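Local coordinates for protein dermonecrotic toxin (Pasteurella multocida, PDB 2EBF) that acts as a potent mitogen and osteolytic toxin that induces bone resorption and is associated with severe progressive atrophic rhinitis in pigs, at residues 212-220 with 291-299; 41-52 with 737-746. All coordinates share one frame; numbering follows the deposited sequence.

The two contacts sit in separate regions of this C-terminal portion of the toxin, with centres about 53 Å apart and nearest atoms about 38 Å apart. Contact 2 brings residues near the start of the modelled chain against its carboxyl-terminal tail, closing a loop of almost 700 residues, and contact 1 is nested inside that loop. Both segments of contact 1 belong to the C2 domain family; the side chain of Val-212 is about 9 Å from a bound glucose. The tail in contact 2 belongs to the C3 domain family, which also supplies the phosphonate pocket at Gly-624 to Ser-628. Neither contact contributes a residue to that pocket.

Contact 1 of 2, residues 212-220 with 291-299; sequences VFDKIQTNY and TFFSMLQEV
The irregular segment 212-220 runs antiparallel to helix 291-299, with Ile-216 CA 6.4 Å from Val-299 CA and Tyr-220 lying beside Thr-291 at the far end. This is a loop laid on a helix within the C2 region: an apolar strip, continued by two Met-aromatic contacts, with two hydroxyls bonded to Glu-298 along one border. At the start of the loop, Val-212 CG1 meets Val-299 CG1, while the other methyl of Val-299, CG2, lies 3.5 Å from Phe-213 CD1. The ring of Phe-213 reaches farther in, where Leu-296 CD2 comes up to its edge at CZ. Ile-216 fills the middle, its CD1 against Met-295 CB and its CG2 against Val-299.

Met-295 stands between the two aromatic rings. Its first torsion (chi1 57°) sets CG between the backbone N and the carbonyl carbon, and the extended chain beyond carries SD obliquely to both: 5.1 Å from the Phe-213 centroid and 4.5 Å from that of Tyr-220. Leu-238 and Leu-241 of helix 234-248 also touch this methionine. The Tyr-220 ring packs CE1 on Met-295 CB and CD2 on Thr-291 CG2, and Thr-218 CG2 of its own loop sits over the centre of one face.

Both hydroxyls, of Thr-218 and Tyr-220, converge on a single carboxylate oxygen. Tyr-220 OH gives Glu-298 OE2 a weak hydrogen bond of 2.8 Å, whereas Thr-218 OG1 donates to the syn lone pair of the same Glu-298 OE2 at 2.7 Å.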
loop_
_atom_site.group_PDB
_atom_site.type_symbol
_atom_site.label_atom_id
_atom_site.label_comp_id
_atom_site.label_asym_id
_atom_site.label_seq_id
_atom_site.Cartn_x
_atom_site.Cartn_y
_atom_site.Cartn_z
ATOM N N VAL A 212 -24.080 0.107 -29.286
ATOM C CA VAL A 212 -24.337 0.912 -28.084
ATOM C C VAL A 212 -24.105 2.409 -28.347
ATOM O O VAL A 212 -24.696 3.270 -27.688
ATOM C CB VAL A 212 -23.469 0.430 -26.884
ATOM C CG1 VAL A 212 -23.799 1.211 -25.626
ATOM C CG2 VAL A 212 -23.695 -1.049 -26.618
ATOM N N PHE A 213 -23.249 2.710 -29.320
ATOM C CA PHE A 213 -22.979 4.094 -29.705
ATOM C C PHE A 213 -24.172 4.769 -30.376
ATOM O O PHE A 213 -24.284 5.995 -30.362
ATOM C CB PHE A 213 -21.759 4.165 -30.617
ATOM C CG PHE A 213 -20.462 4.038 -29.888
ATOM C CD1 PHE A 213 -20.005 5.068 -29.071
ATOM C CD2 PHE A 213 -19.688 2.891 -30.018
ATOM C CE1 PHE A 213 -18.798 4.955 -28.388
ATOM C CE2 PHE A 213 -18.477 2.771 -29.343
ATOM C CZ PHE A 213 -18.034 3.804 -28.526
ATOM N N ASP A 214 -25.058 3.961 -30.955
ATOM C CA ASP A 214 -26.249 4.469 -31.634
ATOM C C ASP A 214 -27.394 4.677 -30.651
ATOM O O ASP A 214 -28.402 5.301 -30.983
ATOM C CB ASP A 214 -26.670 3.514 -32.748
ATOM C CG ASP A 214 -25.563 3.273 -33.756
ATOM O OD1 ASP A 214 -24.681 4.147 -33.907
ATOM O OD2 ASP A 214 -25.570 2.205 -34.398
ATOM N N LYS A 215 -27.224 4.157 -29.438
ATOM C CA LYS A 215 -28.232 4.280 -28.395
ATOM C C LYS A 215 -28.170 5.624 -27.677
ATOM O O LYS A 215 -29.122 6.011 -26.997
ATOM C CB LYS A 215 -28.101 3.138 -27.381
ATOM C CG LYS A 215 -28.959 1.907 -27.677
ATOM C CD LYS A 215 -28.323 0.979 -28.710
ATOM C CE LYS A 215 -28.861 -0.447 -28.577
ATOM N NZ LYS A 215 -28.448 -1.307 -29.725
ATOM N N ILE A 216 -27.051 6.332 -27.827
ATOM C CA ILE A 216 -26.853 7.611 -27.136
ATOM C C ILE A 216 -27.586 8.767 -27.825
ATOM O O ILE A 216 -27.878 8.706 -29.020
ATOM C CB ILE A 216 -25.347 7.954 -26.927
ATOM C CG1 ILE A 216 -24.628 8.127 -28.265
ATOM C CG2 ILE A 216 -24.671 6.886 -26.057
ATOM C CD1 ILE A 216 -23.308 8.855 -28.168
ATOM N N GLN A 217 -27.869 9.812 -27.050
ATOM C CA GLN A 217 -28.686 10.945 -27.492
ATOM C C GLN A 217 -28.077 11.759 -28.641
ATOM O O GLN A 217 -28.782 12.115 -29.592
ATOM C CB GLN A 217 -28.994 11.856 -26.299
ATOM C CG GLN A 217 -30.108 12.867 -26.544
ATOM C CD GLN A 217 -30.656 13.460 -25.255
ATOM O OE1 GLN A 217 -30.710 12.792 -24.218
ATOM N NE2 GLN A 217 -31.074 14.721 -25.318
ATOM N N THR A 218 -26.780 12.047 -28.550
ATOM C CA THR A 218 -26.099 12.909 -29.518
ATOM C C THR A 218 -25.831 12.201 -30.851
ATOM O O THR A 218 -25.264 11.104 -30.886
ATOM C CB THR A 218 -24.778 13.484 -28.937
ATOM O OG1 THR A 218 -25.034 14.080 -27.658
ATOM C CG2 THR A 218 -24.171 14.536 -29.868
ATOM N N ASN A 219 -26.261 12.836 -31.938
ATOM C CA ASN A 219 -25.967 12.363 -33.283
ATOM C C ASN A 219 -24.710 13.039 -33.805
ATOM O O ASN A 219 -24.779 14.035 -34.531
ATOM C CB ASN A 219 -27.142 12.629 -34.227
ATOM C CG ASN A 219 -28.348 11.765 -33.923
ATOM O OD1 ASN A 219 -28.224 10.567 -33.652
ATOM N ND2 ASN A 219 -29.531 12.369 -33.979
ATOM N N TYR A 220 -23.561 12.491 -33.426
ATOM C CA TYR A 220 -22.274 13.024 -33.857
ATOM C C TYR A 220 -22.110 12.966 -35.384
ATOM O O TYR A 220 -21.285 13.681 -35.959
ATOM C CB TYR A 220 -21.125 12.305 -33.140
ATOM C CG TYR A 220 -21.102 12.517 -31.638
ATOM C CD1 TYR A 220 -21.656 11.578 -30.777
ATOM C CD2 TYR A 220 -20.523 13.661 -31.080
ATOM C CE1 TYR A 220 -21.639 11.768 -29.396
ATOM C CE2 TYR A 220 -20.500 13.859 -29.700
ATOM C CZ TYR A 220 -21.058 12.905 -28.864
ATOM O OH TYR A 220 -21.042 13.090 -27.499
ATOM N N THR A 291 -14.400 13.817 -30.432
ATOM C CA THR A 291 -15.673 13.194 -30.792
ATOM C C THR A 291 -15.714 11.755 -30.282
ATOM O O THR A 291 -16.677 11.349 -29.625
ATOM C CB THR A 291 -15.903 13.230 -32.324
ATOM O OG1 THR A 291 -15.792 14.581 -32.796
ATOM C CG2 THR A 291 -17.286 12.674 -32.688
ATOM N N PHE A 292 -14.655 11.004 -30.583
ATOM C CA PHE A 292 -14.504 9.618 -30.147
ATOM C C PHE A 292 -14.626 9.474 -28.626
ATOM O O PHE A 292 -15.361 8.614 -28.135
ATOM C CB PHE A 292 -13.163 9.064 -30.644
ATOM C CG PHE A 292 -12.811 7.714 -30.083
ATOM C CD1 PHE A 292 -13.271 6.549 -30.695
ATOM C CD2 PHE A 292 -12.011 7.607 -28.942
ATOM C CE1 PHE A 292 -12.949 5.293 -30.178
ATOM C CE2 PHE A 292 -11.678 6.357 -28.417
ATOM C CZ PHE A 292 -12.147 5.197 -29.036
ATOM N N PHE A 293 -13.918 10.330 -27.895
ATOM C CA PHE A 293 -13.890 10.281 -26.435
ATOM C C PHE A 293 -15.196 10.791 -25.833
ATOM O O PHE A 293 -15.673 10.255 -24.829
ATOM C CB PHE A 293 -12.686 11.080 -25.905
ATOM C CG PHE A 293 -12.415 10.891 -24.430
ATOM C CD1 PHE A 293 -12.401 11.986 -23.569
ATOM C CD2 PHE A 293 -12.165 9.622 -23.903
ATOM C CE1 PHE A 293 -12.142 11.824 -22.206
ATOM C CE2 PHE A 293 -11.909 9.451 -22.532
ATOM C CZ PHE A 293 -11.901 10.552 -21.689
ATOM N N SER A 294 -15.777 11.816 -26.458
ATOM C CA SER A 294 -17.056 12.384 -26.016
ATOM C C SER A 294 -18.194 11.362 -26.020
ATOM O O SER A 294 -19.036 11.362 -25.118
ATOM C CB SER A 294 -17.444 13.584 -26.888
ATOM O OG SER A 294 -16.546 14.655 -26.682
ATOM N N MET A 295 -18.222 10.499 -27.034
ATOM C CA MET A 295 -19.261 9.476 -27.098
ATOM C C MET A 295 -18.964 8.259 -26.241
ATOM O O MET A 295 -19.895 7.609 -25.774
ATOM C CB MET A 295 -19.640 9.086 -28.531
ATOM C CG MET A 295 -18.544 8.588 -29.444
ATOM S SD MET A 295 -19.216 8.666 -31.122
ATOM C CE MET A 295 -17.807 8.187 -32.109
ATOM N N LEU A 296 -17.685 7.951 -26.027
ATOM C CA LEU A 296 -17.312 6.970 -25.000
ATOM C C LEU A 296 -17.909 7.369 -23.661
ATOM O O LEU A 296 -18.509 6.543 -22.968
ATOM C CB LEU A 296 -15.798 6.853 -24.851
ATOM C CG LEU A 296 -14.985 5.944 -25.770
ATOM C CD1 LEU A 296 -13.547 5.946 -25.287
ATOM C CD2 LEU A 296 -15.528 4.524 -25.789
ATOM N N GLN A 297 -17.748 8.644 -23.315
ATOM C CA GLN A 297 -18.250 9.174 -22.055
ATOM C C GLN A 297 -19.776 9.221 -22.020
ATOM O O GLN A 297 -20.375 9.093 -20.954
ATOM C CB GLN A 297 -17.646 10.550 -21.767
ATOM C CG GLN A 297 -16.147 10.502 -21.471
ATOM C CD GLN A 297 -15.553 11.863 -21.176
ATOM O OE1 GLN A 297 -15.166 12.150 -20.040
ATOM N NE2 GLN A 297 -15.481 12.714 -22.195
ATOM N N GLU A 298 -20.403 9.408 -23.184
ATOM C CA GLU A 298 -21.866 9.347 -23.259
ATOM C C GLU A 298 -22.371 7.927 -23.070
ATOM O O GLU A 298 -23.335 7.708 -22.330
ATOM C CB GLU A 298 -22.403 9.959 -24.556
ATOM C CG GLU A 298 -22.452 11.476 -24.491
ATOM C CD GLU A 298 -23.385 12.113 -25.507
ATOM O OE1 GLU A 298 -24.275 11.421 -26.060
ATOM O OE2 GLU A 298 -23.223 13.331 -25.736
ATOM N N VAL A 299 -21.715 6.968 -23.723
ATOM C CA VAL A 299 -22.018 5.546 -23.519
ATOM C C VAL A 299 -21.856 5.158 -22.046
ATOM O O VAL A 299 -22.685 4.427 -21.502
ATOM C CB VAL A 299 -21.152 4.628 -24.423
ATOM C CG1 VAL A 299 -21.304 3.160 -24.025
ATOM C CG2 VAL A 299 -21.536 4.802 -25.882
#

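Contact 2 of 2, residues 41-52 with 737-746; sequences YSPFRIGLEGVW and FTKPRLTRAL
Arg-45 reaches from the loop before helix 54-60 to the carbonyl of Arg-741 in the carboxyl-terminal tail. The contact joins this tail, of the C3 domain family, to a loop packed among helices of the membrane localization domain family. The segments run in broadly the same direction, Tyr-41 near Pro-740 and Gly-47 near Thr-743. CB of Arg-45 points toward the tail, and chi1 of 61° sets CG between the backbone N and the carbonyl carbon; from there the chain is extended to NE, which passes 3.8 Å from Thr-743 OG1. Arg-45 NH1 turns back to donate to Ser-42 O at 2.9 Å, above that carbonyl's plane, and adds a weak bond to Arg-741 O. Arg-45 NH2 gives the same Arg-741 O a shorter bond of 2.6 Å, with a weak one to Thr-743 OG1.

Thr-743 OG1 donates to Glu-49 OE2 at 2.7 Å, from above the carboxylate plane, and accepts from a water lying over the Arg-45 guanidinium. A second water links Tyr-41 O to Arg-741 N. Near it, at the start of both segments, Pro-43 CG packs on Phe-737 CD1 beside an ST turn in which Ser-42 OG accepts from Phe-44 N. Phe-44 CZ touches Phe-737 CE1 at 3.7 Å, the two rings nearly parallel but slid apart. Arg-741 NH1 forms a salt bridge with Glu-133.

All direct hydrogen bonds across use side chains, one water joins the two backbones and another Gly-47 N to the Thr-743 hydroxyl; the tail is thus held to the start of this C-terminal fragment by side-chain bonds, water and a small apolar patch, without strand pairing.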
loop_
_atom_site.group_PDB
_atom_site.type_symbol
_atom_site.label_atom_id
_atom_site.label_comp_id
_atom_site.label_asym_id
_atom_site.label_seq_id
_atom_site.Cartn_x
_atom_site.Cartn_y
_atom_site.Cartn_z
ATOM N N TYR A 41 -1.258 -24.627 14.529
ATOM C CA TYR A 41 -1.698 -23.922 15.739
ATOM C C TYR A 41 -2.099 -22.474 15.487
ATOM O O TYR A 41 -2.602 -21.811 16.393
ATOM C CB TYR A 41 -0.613 -23.957 16.816
ATOM C CG TYR A 41 -0.296 -25.336 17.336
ATOM C CD1 TYR A 41 0.923 -25.936 17.043
ATOM C CD2 TYR A 41 -1.215 -26.044 18.117
ATOM C CE1 TYR A 41 1.227 -27.194 17.509
ATOM C CE2 TYR A 41 -0.917 -27.317 18.591
ATOM C CZ TYR A 41 0.309 -27.876 18.282
ATOM O OH TYR A 41 0.635 -29.126 18.733
ATOM N N SER A 42 -1.858 -21.977 14.279
ATOM C CA SER A 42 -2.215 -20.602 13.945
ATOM C C SER A 42 -3.724 -20.459 13.760
ATOM O O SER A 42 -4.335 -21.307 13.110
ATOM C CB SER A 42 -1.515 -20.167 12.663
ATOM O OG SER A 42 -1.870 -18.828 12.370
ATOM N N PRO A 43 -4.332 -19.386 14.323
ATOM C CA PRO A 43 -5.737 -19.131 14.018
ATOM C C PRO A 43 -5.972 -18.818 12.538
ATOM O O PRO A 43 -7.105 -18.937 12.063
ATOM C CB PRO A 43 -6.070 -17.884 14.867
ATOM C CG PRO A 43 -4.739 -17.232 15.119
ATOM C CD PRO A 43 -3.775 -18.373 15.245
ATOM N N PHE A 44 -4.916 -18.441 11.818
ATOM C CA PHE A 44 -5.043 -17.976 10.429
ATOM C C PHE A 44 -4.644 -19.021 9.405
ATOM O O PHE A 44 -4.170 -18.690 8.320
ATOM C CB PHE A 44 -4.240 -16.682 10.220
ATOM C CG PHE A 44 -4.646 -15.572 11.159
ATOM C CD1 PHE A 44 -3.689 -14.744 11.743
ATOM C CD2 PHE A 44 -5.978 -15.385 11.481
ATOM C CE1 PHE A 44 -4.065 -13.721 12.628
ATOM C CE2 PHE A 44 -6.375 -14.375 12.387
ATOM C CZ PHE A 44 -5.407 -13.536 12.949
ATOM N N ARG A 45 -4.854 -20.285 9.735
ATOM C CA ARG A 45 -4.359 -21.352 8.867
ATOM C C ARG A 45 -5.291 -21.646 7.673
ATOM O O ARG A 45 -4.959 -22.450 6.802
ATOM C CB ARG A 45 -4.062 -22.610 9.682
ATOM C CG ARG A 45 -5.248 -23.188 10.384
ATOM C CD ARG A 45 -4.847 -24.424 11.173
ATOM N NE ARG A 45 -6.022 -25.047 11.766
ATOM C CZ ARG A 45 -6.595 -24.649 12.897
ATOM N NH1 ARG A 45 -6.101 -23.619 13.591
ATOM N NH2 ARG A 45 -7.668 -25.289 13.342
ATOM N N ILE A 46 -6.440 -20.971 7.626
ATOM C CA ILE A 46 -7.380 -21.093 6.482
ATOM C C ILE A 46 -7.717 -22.568 6.223
ATOM O O ILE A 46 -7.593 -23.086 5.100
ATOM C CB ILE A 46 -6.863 -20.358 5.203
ATOM C CG1 ILE A 46 -6.478 -18.909 5.524
ATOM C CG2 ILE A 46 -7.920 -20.319 4.115
ATOM C CD1 ILE A 46 -5.020 -18.715 5.579
ATOM N N GLY A 47 -8.110 -23.248 7.297
ATOM C CA GLY A 47 -8.394 -24.676 7.255
ATOM C C GLY A 47 -9.639 -24.958 6.440
ATOM O O GLY A 47 -10.600 -24.174 6.473
ATOM N N LEU A 48 -9.618 -26.074 5.707
ATOM C CA LEU A 48 -10.734 -26.447 4.827
ATOM C C LEU A 48 -11.608 -27.588 5.349
ATOM O O LEU A 48 -12.397 -28.148 4.599
ATOM C CB LEU A 48 -10.216 -26.777 3.430
ATOM C CG LEU A 48 -9.543 -25.613 2.689
ATOM C CD1 LEU A 48 -8.941 -26.097 1.402
ATOM C CD2 LEU A 48 -10.544 -24.465 2.444
ATOM N N GLU A 49 -11.490 -27.906 6.639
ATOM C CA GLU A 49 -12.264 -29.008 7.236
ATOM C C GLU A 49 -13.775 -28.803 7.179
ATOM O O GLU A 49 -14.535 -29.772 7.208
ATOM C CB GLU A 49 -11.834 -29.283 8.680
ATOM C CG GLU A 49 -10.404 -29.774 8.818
ATOM C CD GLU A 49 -9.413 -28.659 9.135
ATOM O OE1 GLU A 49 -8.435 -28.942 9.864
ATOM O OE2 GLU A 49 -9.601 -27.510 8.671
ATOM N N GLY A 50 -14.207 -27.545 7.109
ATOM C CA GLY A 50 -15.629 -27.241 7.070
ATOM C C GLY A 50 -16.157 -26.794 5.719
ATOM O O GLY A 50 -17.263 -26.255 5.629
ATOM N N VAL A 51 -15.369 -27.010 4.670
ATOM C CA VAL A 51 -15.751 -26.608 3.329
ATOM C C VAL A 51 -15.888 -27.872 2.488
ATOM O O VAL A 51 -14.961 -28.674 2.425
ATOM C CB VAL A 51 -14.689 -25.666 2.694
ATOM C CG1 VAL A 51 -15.072 -25.287 1.268
ATOM C CG2 VAL A 51 -14.482 -24.420 3.535
ATOM N N TRP A 52 -17.049 -28.039 1.856
ATOM C CA TRP A 52 -17.332 -29.191 1.014
ATOM C C TRP A 52 -16.295 -29.337 -0.082
ATOM O O TRP A 52 -15.799 -28.339 -0.621
ATOM C CB TRP A 52 -18.689 -29.046 0.327
ATOM C CG TRP A 52 -19.907 -29.227 1.182
ATOM C CD1 TRP A 52 -20.004 -29.875 2.391
ATOM C CD2 TRP A 52 -21.227 -28.788 0.854
ATOM N NE1 TRP A 52 -21.314 -29.841 2.837
ATOM C CE2 TRP A 52 -22.079 -29.181 1.910
ATOM C CE3 TRP A 52 -21.772 -28.094 -0.240
ATOM C CZ2 TRP A 52 -23.447 -28.902 1.910
ATOM C CZ3 TRP A 52 -23.129 -27.810 -0.236
ATOM C CH2 TRP A 52 -23.951 -28.215 0.837
ATOM N N PHE A 737 -7.255 -14.819 21.163
ATOM C CA PHE A 737 -7.465 -15.271 19.779
ATOM C C PHE A 737 -6.383 -16.256 19.319
ATOM O O PHE A 737 -6.579 -16.972 18.328
ATOM C CB PHE A 737 -7.600 -14.086 18.799
ATOM C CG PHE A 737 -6.280 -13.560 18.278
ATOM C CD1 PHE A 737 -5.750 -14.018 17.066
ATOM C CD2 PHE A 737 -5.575 -12.602 18.998
ATOM C CE1 PHE A 737 -4.527 -13.522 16.591
ATOM C CE2 PHE A 737 -4.368 -12.093 18.541
ATOM C CZ PHE A 737 -3.837 -12.548 17.333
ATOM N N THR A 738 -5.266 -16.318 20.055
ATOM C CA THR A 738 -4.178 -17.251 19.735
ATOM C C THR A 738 -4.265 -18.603 20.452
ATOM O O THR A 738 -3.484 -19.505 20.148
ATOM C CB THR A 738 -2.766 -16.654 19.995
ATOM O OG1 THR A 738 -2.551 -16.516 21.404
ATOM C CG2 THR A 738 -2.595 -15.283 19.298
ATOM N N LYS A 739 -5.180 -18.754 21.412
ATOM C CA LYS A 739 -5.387 -20.083 21.996
ATOM C C LYS A 739 -5.802 -21.045 20.866
ATOM O O LYS A 739 -6.754 -20.769 20.137
ATOM C CB LYS A 739 -6.400 -20.065 23.155
ATOM C CG LYS A 739 -6.582 -21.439 23.807
ATOM C CD LYS A 739 -7.130 -21.357 25.218
ATOM C CE LYS A 739 -7.445 -22.749 25.748
ATOM N NZ LYS A 739 -8.084 -22.713 27.098
ATOM N N PRO A 740 -5.037 -22.131 20.671
ATOM C CA PRO A 740 -5.261 -22.994 19.508
ATOM C C PRO A 740 -6.685 -23.514 19.377
ATOM O O PRO A 740 -7.270 -23.980 20.351
ATOM C CB PRO A 740 -4.260 -24.135 19.726
ATOM C CG PRO A 740 -3.135 -23.472 20.469
ATOM C CD PRO A 740 -3.868 -22.586 21.453
ATOM N N ARG A 741 -7.222 -23.418 18.167
ATOM C CA ARG A 741 -8.598 -23.791 17.890
ATOM C C ARG A 741 -8.671 -24.806 16.773
ATOM O O ARG A 741 -7.878 -24.761 15.834
ATOM C CB ARG A 741 -9.386 -22.573 17.418
ATOM C CG ARG A 741 -9.856 -21.651 18.490
ATOM C CD ARG A 741 -10.578 -20.479 17.840
ATOM N NE ARG A 741 -9.658 -19.404 17.472
ATOM C CZ ARG A 741 -10.041 -18.210 17.031
ATOM N NH1 ARG A 741 -11.338 -17.936 16.857
ATOM N NH2 ARG A 741 -9.119 -17.294 16.756
ATOM N N LEU A 742 -9.663 -25.691 16.865
ATOM C CA LEU A 742 -10.055 -26.529 15.738
ATOM C C LEU A 742 -10.744 -25.649 14.694
ATOM O O LEU A 742 -11.293 -24.576 15.018
ATOM C CB LEU A 742 -10.990 -27.655 16.184
ATOM C CG LEU A 742 -10.388 -28.782 17.028
ATOM C CD1 LEU A 742 -11.484 -29.504 17.810
ATOM C CD2 LEU A 742 -9.600 -29.761 16.159
ATOM N N THR A 743 -10.695 -26.094 13.441
ATOM C CA THR A 743 -11.388 -25.410 12.349
ATOM C C THR A 743 -12.905 -25.412 12.618
ATOM O O THR A 743 -13.625 -24.479 12.228
ATOM C CB THR A 743 -11.019 -26.039 10.996
ATOM O OG1 THR A 743 -9.602 -25.929 10.807
ATOM C CG2 THR A 743 -11.720 -25.338 9.855
ATOM N N ARG A 744 -13.365 -26.460 13.302
ATOM C CA ARG A 744 -14.691 -26.483 13.935
ATOM C C ARG A 744 -15.819 -26.041 12.990
ATOM O O ARG A 744 -16.589 -25.111 13.281
ATOM C CB ARG A 744 -14.679 -25.648 15.225
ATOM C CG ARG A 744 -15.970 -25.680 16.028
ATOM C CD ARG A 744 -16.341 -24.267 16.460
ATOM N NE ARG A 744 -17.787 -24.045 16.429
ATOM C CZ ARG A 744 -18.362 -22.876 16.157
ATOM N NH1 ARG A 744 -17.616 -21.809 15.879
ATOM N NH2 ARG A 744 -19.687 -22.773 16.153
ATOM N N ALA A 745 -15.891 -26.698 11.842
ATOM C CA ALA A 745 -17.030 -26.550 10.960
ATOM C C ALA A 745 -17.616 -27.945 10.783
ATOM O O ALA A 745 -17.554 -28.755 11.719
ATOM C CB ALA A 745 -16.593 -25.956 9.651
ATOM N N LEU A 746 -18.183 -28.233 9.613
ATOM C CA LEU A 746 -18.614 -29.599 9.308
ATOM C C LEU A 746 -17.436 -30.471 8.861
ATOM O O LEU A 746 -16.394 -30.513 9.519
ATOM C CB LEU A 746 -19.764 -29.635 8.282
ATOM C CG LEU A 746 -19.775 -28.973 6.890
ATOM C CD1 LEU A 746 -19.815 -27.451 6.999
ATOM C CD2 LEU A 746 -18.653 -29.449 5.950
HETATM O O HOH W 1 -5.466 -21.698 16.278
HETATM O O HOH W 2 -8.874 -22.976 10.491
HETATM O O HOH W 3 -8.841 -28.161 13.204
#